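Long-range contacts in trophoblast glycoprotein (Homo sapiens, PDB 4CNC), which may inhibit Wnt/beta-catenin signalling by interacting indirectly with LRP6 and blocking its Wnt3a-dependent internalization: residues L204-L209 against H230-L235; F234-P239 against D263-A268. All coordinates share one frame; numbering follows the deposited sequence.

Both contacts lie toward the C-terminal end of the extracellular leucine-rich repeat domain and follow one another along the chain, sharing Phe-234 and Leu-235. Both are partly buried. Contact 1 pairs neighbouring parallel strands of the long sheet, with a buried apolar side turned into the solenoid core and a polar, ligand-carrying side on the concave surface. Contact 2, farther from the centre of the chain, joins the loop after strand 232-234 to a later part of the C-terminal cap. Parallel-sheet backbone bonds join contact 1, whereas contact 2 relies on a salt bridge toward the surface, two waters and small apolar touches. Asn-238 ND2 of contact 2 probably hydrogen-bonds Leu-209 O of contact 1, joining the two.

Contact 1: L204-L209 against H230-L235; sequences LESLHL and HIRVFL. With NAG (2-acetamido-2-deoxy-beta-D-glucopyranose), chain H; SO4 (sulfate ion), chain K.
His-208 and Phe-234 lie face to face in an offset stack, ring centroids 3.9 Å apart and planes only 10° from parallel. Both side chains leave their strands with CG anti to the carbonyl carbon (chi1 -71° and -62°), which points the rings the same way and lets them overlap. Beneath them, strands 206-208 and 232-234 run parallel, and Phe-234 N donates to Leu-207 O at 3.0 Å. Leu-207 N reaches Arg-232 O at 2.9 Å; a more bent bond from Arg-232 N to Glu-205 O lies at the upstream end, and one from Leu-209 N to Phe-234 O at the other. This is the pairing of the last leucine-rich repeat, LRR 7, with the C-terminal cap, the two strands being linked through helix 219-226.

The tight side is apolar and buried. Ile-231 CD1 meets Leu-204 CG at 3.6 Å and also touches Leu-207 CB, while Leu-209 and Leu-235 lie alongside each other farther down.

The other side, on the concave face, carries polar groups and is only partly covered. There a sulfate, probably from the crystallisation liquor, is bound by Ser-206 OG, by His-208 NE2 to its O2 at 2.9 Å, and by Arg-232 NH2, whose bond to O3 is long but straight; Arg-158 is a further ligand. The guanidinium lies with one face over Ser-206 CB and Glu-205 O. Its NH2 also donates to O3 of an N-acetylglucosamine at 2.8 Å, and that hydroxyl in turn donates to Glu-205 OE1. At the other nitrogen of the imidazole, ND1 bonds Glu-210 OE2. Gripped at both nitrogens and stacked on Phe-234, the His-208 ring is fixed in rotation, and the adjoining sulfate and carboxylate would probably favour its protonated form.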
loop_
_atom_site.group_PDB
_atom_site.type_symbol
_atom_site.label_atom_id
_atom_site.label_comp_id
_atom_site.label_asym_id
_atom_site.label_seq_id
_atom_site.Cartn_x
_atom_site.Cartn_y
_atom_site.Cartn_z
ATOM N N LEU A 204 8.472 7.789 9.233
ATOM C CA LEU A 204 7.510 7.903 8.109
ATOM C C LEU A 204 7.838 9.121 7.244
ATOM O O LEU A 204 7.913 10.275 7.735
ATOM C CB LEU A 204 6.096 7.976 8.641
ATOM C CG LEU A 204 5.060 7.808 7.556
ATOM C CD1 LEU A 204 5.213 6.433 6.921
ATOM C CD2 LEU A 204 3.676 7.945 8.112
ATOM N N GLU A 205 8.086 8.875 5.972
ATOM C CA GLU A 205 8.520 9.893 5.007
ATOM C C GLU A 205 7.398 10.313 4.056
ATOM O O GLU A 205 7.354 11.475 3.609
ATOM C CB GLU A 205 9.687 9.348 4.124
ATOM C CG GLU A 205 10.903 9.092 4.970
ATOM C CD GLU A 205 12.077 8.432 4.252
ATOM O OE1 GLU A 205 11.925 8.032 3.077
ATOM O OE2 GLU A 205 13.158 8.290 4.895
ATOM N N SER A 206 6.512 9.387 3.732
ATOM C CA SER A 206 5.362 9.689 2.850
ATOM C C SER A 206 4.073 9.023 3.296
ATOM O O SER A 206 4.024 7.841 3.727
ATOM C CB SER A 206 5.652 9.433 1.374
ATOM O OG SER A 206 5.779 8.033 1.125
ATOM N N LEU A 207 2.992 9.790 3.244
ATOM C CA LEU A 207 1.656 9.282 3.617
ATOM C C LEU A 207 0.682 9.809 2.576
ATOM O O LEU A 207 0.434 11.013 2.530
ATOM C CB LEU A 207 1.294 9.774 5.010
ATOM C CG LEU A 207 -0.117 9.407 5.505
ATOM C CD1 LEU A 207 -0.329 7.881 5.646
ATOM C CD2 LEU A 207 -0.332 10.069 6.823
ATOM N N HIS A 208 0.174 8.917 1.704
ATOM C CA HIS A 208 -0.773 9.195 0.667
ATOM C C HIS A 208 -2.205 8.918 1.115
ATOM O O HIS A 208 -2.579 7.764 1.403
ATOM C CB HIS A 208 -0.470 8.351 -0.563
ATOM C CG HIS A 208 0.759 8.775 -1.285
ATOM N ND1 HIS A 208 0.742 9.601 -2.384
ATOM C CD2 HIS A 208 2.055 8.472 -1.059
ATOM C CE1 HIS A 208 1.977 9.777 -2.830
ATOM N NE2 HIS A 208 2.792 9.103 -2.040
ATOM N N LEU A 209 -2.985 10.009 1.216
ATOM C CA LEU A 209 -4.391 9.949 1.608
ATOM C C LEU A 209 -5.282 10.613 0.624
ATOM O O LEU A 209 -6.445 10.903 0.944
ATOM C CB LEU A 209 -4.596 10.593 2.993
ATOM C CG LEU A 209 -3.931 9.923 4.154
ATOM C CD1 LEU A 209 -3.966 10.845 5.360
ATOM C CD2 LEU A 209 -4.493 8.603 4.449
ATOM N N HIS A 230 10.320 14.033 8.766
ATOM C CA HIS A 230 10.531 13.623 7.373
ATOM C C HIS A 230 9.268 13.584 6.541
ATOM O O HIS A 230 9.302 13.237 5.350
ATOM C CB HIS A 230 11.092 12.185 7.343
ATOM C CG HIS A 230 12.415 12.028 8.004
ATOM N ND1 HIS A 230 13.494 12.836 7.704
ATOM C CD2 HIS A 230 12.858 11.124 8.910
ATOM C CE1 HIS A 230 14.534 12.469 8.441
ATOM N NE2 HIS A 230 14.174 11.436 9.182
ATOM N N ILE A 231 8.135 13.913 7.124
ATOM C CA ILE A 231 6.870 13.443 6.537
ATOM C C ILE A 231 6.441 14.377 5.405
ATOM O O ILE A 231 6.594 15.620 5.503
ATOM C CB ILE A 231 5.739 13.338 7.611
ATOM C CG1 ILE A 231 4.452 12.786 7.028
ATOM C CG2 ILE A 231 5.320 14.681 8.143
ATOM C CD1 ILE A 231 4.438 11.335 6.948
ATOM N N ARG A 232 5.892 13.794 4.363
ATOM C CA ARG A 232 5.215 14.472 3.270
ATOM C C ARG A 232 3.886 13.823 3.154
ATOM O O ARG A 232 3.796 12.575 3.049
ATOM C CB ARG A 232 5.979 14.314 1.949
ATOM C CG ARG A 232 7.407 14.805 2.003
ATOM C CD ARG A 232 8.276 14.428 0.787
ATOM N NE ARG A 232 8.697 13.003 0.811
ATOM C CZ ARG A 232 8.243 12.044 -0.007
ATOM N NH1 ARG A 232 7.383 12.310 -0.994
ATOM N NH2 ARG A 232 8.665 10.798 0.156
ATOM N N VAL A 233 2.832 14.619 3.285
ATOM C CA VAL A 233 1.462 14.167 3.270
ATOM C C VAL A 233 0.737 14.624 2.016
ATOM O O VAL A 233 0.835 15.808 1.622
ATOM C CB VAL A 233 0.694 14.694 4.509
ATOM C CG1 VAL A 233 -0.693 14.079 4.640
ATOM C CG2 VAL A 233 1.446 14.391 5.782
ATOM N N PHE A 234 -0.006 13.714 1.418
ATOM C CA PHE A 234 -0.755 13.975 0.197
ATOM C C PHE A 234 -2.228 13.900 0.508
ATOM O O PHE A 234 -2.707 12.854 0.972
ATOM C CB PHE A 234 -0.399 12.955 -0.839
ATOM C CG PHE A 234 1.056 12.970 -1.235
ATOM C CD1 PHE A 234 2.059 12.417 -0.410
ATOM C CD2 PHE A 234 1.429 13.516 -2.466
ATOM C CE1 PHE A 234 3.383 12.402 -0.801
ATOM C CE2 PHE A 234 2.754 13.518 -2.856
ATOM C CZ PHE A 234 3.732 12.965 -2.039
ATOM N N LEU A 235 -2.961 15.002 0.271
ATOM C CA LEU A 235 -4.314 15.147 0.767
ATOM C C LEU A 235 -5.295 15.534 -0.372
ATOM O O LEU A 235 -6.453 15.810 -0.126
ATOM C CB LEU A 235 -4.365 16.187 1.927
ATOM C CG LEU A 235 -3.728 15.801 3.278
ATOM C CD1 LEU A 235 -3.627 17.022 4.175
ATOM C CD2 LEU A 235 -4.532 14.685 3.926
HETATM C C1 NAG H . 13.740 12.479 -0.051
HETATM C C2 NAG H . 12.788 11.685 0.839
HETATM C C3 NAG H . 12.333 10.353 0.245
HETATM C C4 NAG H . 11.850 10.539 -1.178
HETATM C C5 NAG H . 12.825 11.349 -2.033
HETATM C C6 NAG H . 12.229 11.616 -3.413
HETATM C C7 NAG H . 13.166 11.963 3.212
HETATM C C8 NAG H . 13.954 11.502 4.406
HETATM N N2 NAG H . 13.470 11.354 2.072
HETATM O O3 NAG H . 11.198 9.896 0.989
HETATM O O4 NAG H . 11.612 9.245 -1.682
HETATM O O5 NAG H . 13.214 12.564 -1.387
HETATM O O6 NAG H . 11.366 12.725 -3.295
HETATM O O7 NAG H . 12.317 12.856 3.289
HETATM S S SO4 K . 6.229 8.142 -2.343
HETATM O O1 SO4 K . 6.280 7.288 -3.517
HETATM O O2 SO4 K . 5.616 9.463 -2.592
HETATM O O3 SO4 K . 7.578 8.414 -1.814
HETATM O O4 SO4 K . 5.353 7.447 -1.371
HETATM O O HOH W 1 9.032 11.551 9.750
#

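Contact 2: F234-P239 against D263-A268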
loop_
_atom_site.group_PDB
_atom_site.type_symbol
_atom_site.label_atom_id
_atom_site.label_comp_id
_atom_site.label_asym_id
_atom_site.label_seq_id
_atom_site.Cartn_x
_atom_site.Cartn_y
_atom_site.Cartn_z
ATOM N N PHE A 234 -0.006 13.714 1.418
ATOM C CA PHE A 234 -0.755 13.975 0.197
ATOM C C PHE A 234 -2.228 13.900 0.508
ATOM O O PHE A 234 -2.707 12.854 0.972
ATOM C CB PHE A 234 -0.399 12.955 -0.839
ATOM C CG PHE A 234 1.056 12.970 -1.235
ATOM C CD1 PHE A 234 2.059 12.417 -0.410
ATOM C CD2 PHE A 234 1.429 13.516 -2.466
ATOM C CE1 PHE A 234 3.383 12.402 -0.801
ATOM C CE2 PHE A 234 2.754 13.518 -2.856
ATOM C CZ PHE A 234 3.732 12.965 -2.039
ATOM N N LEU A 235 -2.961 15.002 0.271
ATOM C CA LEU A 235 -4.314 15.147 0.767
ATOM C C LEU A 235 -5.295 15.534 -0.372
ATOM O O LEU A 235 -6.453 15.810 -0.126
ATOM C CB LEU A 235 -4.365 16.187 1.927
ATOM C CG LEU A 235 -3.728 15.801 3.278
ATOM C CD1 LEU A 235 -3.627 17.022 4.175
ATOM C CD2 LEU A 235 -4.532 14.685 3.926
ATOM N N ASP A 236 -4.851 15.510 -1.630
ATOM C CA ASP A 236 -5.677 16.068 -2.725
ATOM C C ASP A 236 -6.956 15.229 -2.953
ATOM O O ASP A 236 -7.027 14.028 -2.643
ATOM C CB ASP A 236 -4.858 16.160 -4.007
ATOM C CG ASP A 236 -3.762 17.286 -3.988
ATOM O OD1 ASP A 236 -3.640 18.157 -3.070
ATOM O OD2 ASP A 236 -3.004 17.315 -4.983
ATOM N N ASN A 237 -7.969 15.889 -3.500
ATOM C CA ASN A 237 -9.248 15.225 -3.876
ATOM C C ASN A 237 -9.938 14.496 -2.732
ATOM O O ASN A 237 -10.357 13.337 -2.863
ATOM C CB ASN A 237 -9.008 14.225 -5.012
ATOM C CG ASN A 237 -8.341 14.848 -6.211
ATOM O OD1 ASN A 237 -8.902 15.736 -6.850
ATOM N ND2 ASN A 237 -7.141 14.415 -6.506
ATOM N N ASN A 238 -10.083 15.169 -1.597
ATOM C CA ASN A 238 -10.944 14.748 -0.505
ATOM C C ASN A 238 -12.061 15.809 -0.375
ATOM O O ASN A 238 -11.798 16.990 -0.650
ATOM C CB ASN A 238 -10.171 14.715 0.804
ATOM C CG ASN A 238 -9.423 13.410 1.002
ATOM O OD1 ASN A 238 -10.000 12.355 1.352
ATOM N ND2 ASN A 238 -8.122 13.490 0.794
ATOM N N PRO A 239 -13.211 15.417 0.105
ATOM C CA PRO A 239 -14.419 16.266 0.130
ATOM C C PRO A 239 -14.443 17.170 1.354
ATOM O O PRO A 239 -15.300 17.025 2.239
ATOM C CB PRO A 239 -15.525 15.240 0.217
ATOM C CG PRO A 239 -14.946 14.111 1.006
ATOM C CD PRO A 239 -13.547 14.012 0.485
ATOM N N ASP A 263 -1.557 23.769 -2.646
ATOM C CA ASP A 263 -2.382 24.676 -3.470
ATOM C C ASP A 263 -3.546 24.024 -4.136
ATOM O O ASP A 263 -4.425 24.709 -4.575
ATOM C CB ASP A 263 -1.622 25.253 -4.680
ATOM C CG ASP A 263 -0.407 26.018 -4.318
ATOM O OD1 ASP A 263 -0.180 26.313 -3.127
ATOM O OD2 ASP A 263 0.325 26.351 -5.281
ATOM N N ARG A 264 -3.556 22.709 -4.275
ATOM C CA ARG A 264 -4.643 22.039 -4.954
ATOM C C ARG A 264 -5.802 21.669 -4.072
ATOM O O ARG A 264 -6.834 21.192 -4.553
ATOM C CB ARG A 264 -4.090 20.810 -5.711
ATOM C CG ARG A 264 -3.076 21.221 -6.774
ATOM C CD ARG A 264 -2.739 20.081 -7.742
ATOM N NE ARG A 264 -1.915 19.021 -7.132
ATOM C CZ ARG A 264 -0.572 18.922 -7.182
ATOM N NH1 ARG A 264 0.173 19.844 -7.788
ATOM N NH2 ARG A 264 0.042 17.881 -6.603
ATOM N N LEU A 265 -5.662 21.817 -2.757
ATOM C CA LEU A 265 -6.704 21.367 -1.845
ATOM C C LEU A 265 -7.893 22.328 -1.941
ATOM O O LEU A 265 -7.710 23.542 -1.804
ATOM C CB LEU A 265 -6.173 21.333 -0.427
ATOM C CG LEU A 265 -5.028 20.367 -0.209
ATOM C CD1 LEU A 265 -4.692 20.447 1.238
ATOM C CD2 LEU A 265 -5.537 19.004 -0.555
ATOM N N THR A 266 -9.080 21.785 -2.154
ATOM C CA THR A 266 -10.283 22.611 -2.354
ATOM C C THR A 266 -11.480 22.167 -1.493
ATOM O O THR A 266 -11.610 21.008 -1.124
ATOM C CB THR A 266 -10.728 22.655 -3.851
ATOM O OG1 THR A 266 -11.127 21.363 -4.296
ATOM C CG2 THR A 266 -9.661 23.182 -4.779
ATOM N N CYS A 267 -12.339 23.105 -1.162
ATOM C CA CYS A 267 -13.605 22.786 -0.504
ATOM C C CYS A 267 -14.546 22.006 -1.395
ATOM O O CYS A 267 -14.747 22.342 -2.557
ATOM C CB CYS A 267 -14.325 24.074 -0.158
ATOM S SG CYS A 267 -13.397 25.245 0.866
ATOM N N ALA A 268 -15.217 21.039 -0.826
ATOM C CA ALA A 268 -16.337 20.408 -1.518
ATOM C C ALA A 268 -17.663 20.946 -1.043
ATOM O O ALA A 268 -18.658 20.911 -1.815
ATOM C CB ALA A 268 -16.312 18.897 -1.316
HETATM O O HOH W 2 -9.200 18.677 -2.290
HETATM O O HOH W 3 -7.063 18.270 -4.654
#
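Arg-264 and Asp-236 meet with their flat groups turned almost square to each other, the carboxylate and guanidinium planes 82° apart. The one hydrogen bond between them is from NE, which donates to OD2 at 3.0 Å in a salt bridge, approaching on the syn side but 27° out of the carboxylate plane. The bend of the arginine chain at chi3 (-72°) turns NE back toward Asp-236 OD2. Leu-265 crosses Asp-236 at about a right angle, its CD2 lying 3.3 Å from OD1 and also reaching Leu-235 CB at 3.9 Å.

Both segments belong to the LRRCT cap that closes the C-terminal end of the repeat solenoid; Cys-267, disulfide-bonded to Cys-242, ties the second one into it. Between the backbones, one water accepts from Asn-237 N at 2.8 Å and donates to Arg-264 O, while a second accepts from Thr-266 N and, weakly, from Asn-237 N.

The Asn-238 amide turns back along its own segment, ND2 donating to Leu-235 O at 3.0 Å from above the carbonyl plane, while OD1 accepts from Leu-214 N. At the far end the methyl of Ala-268 points at Pro-239, its CB 3.5 Å from Pro-239 CA.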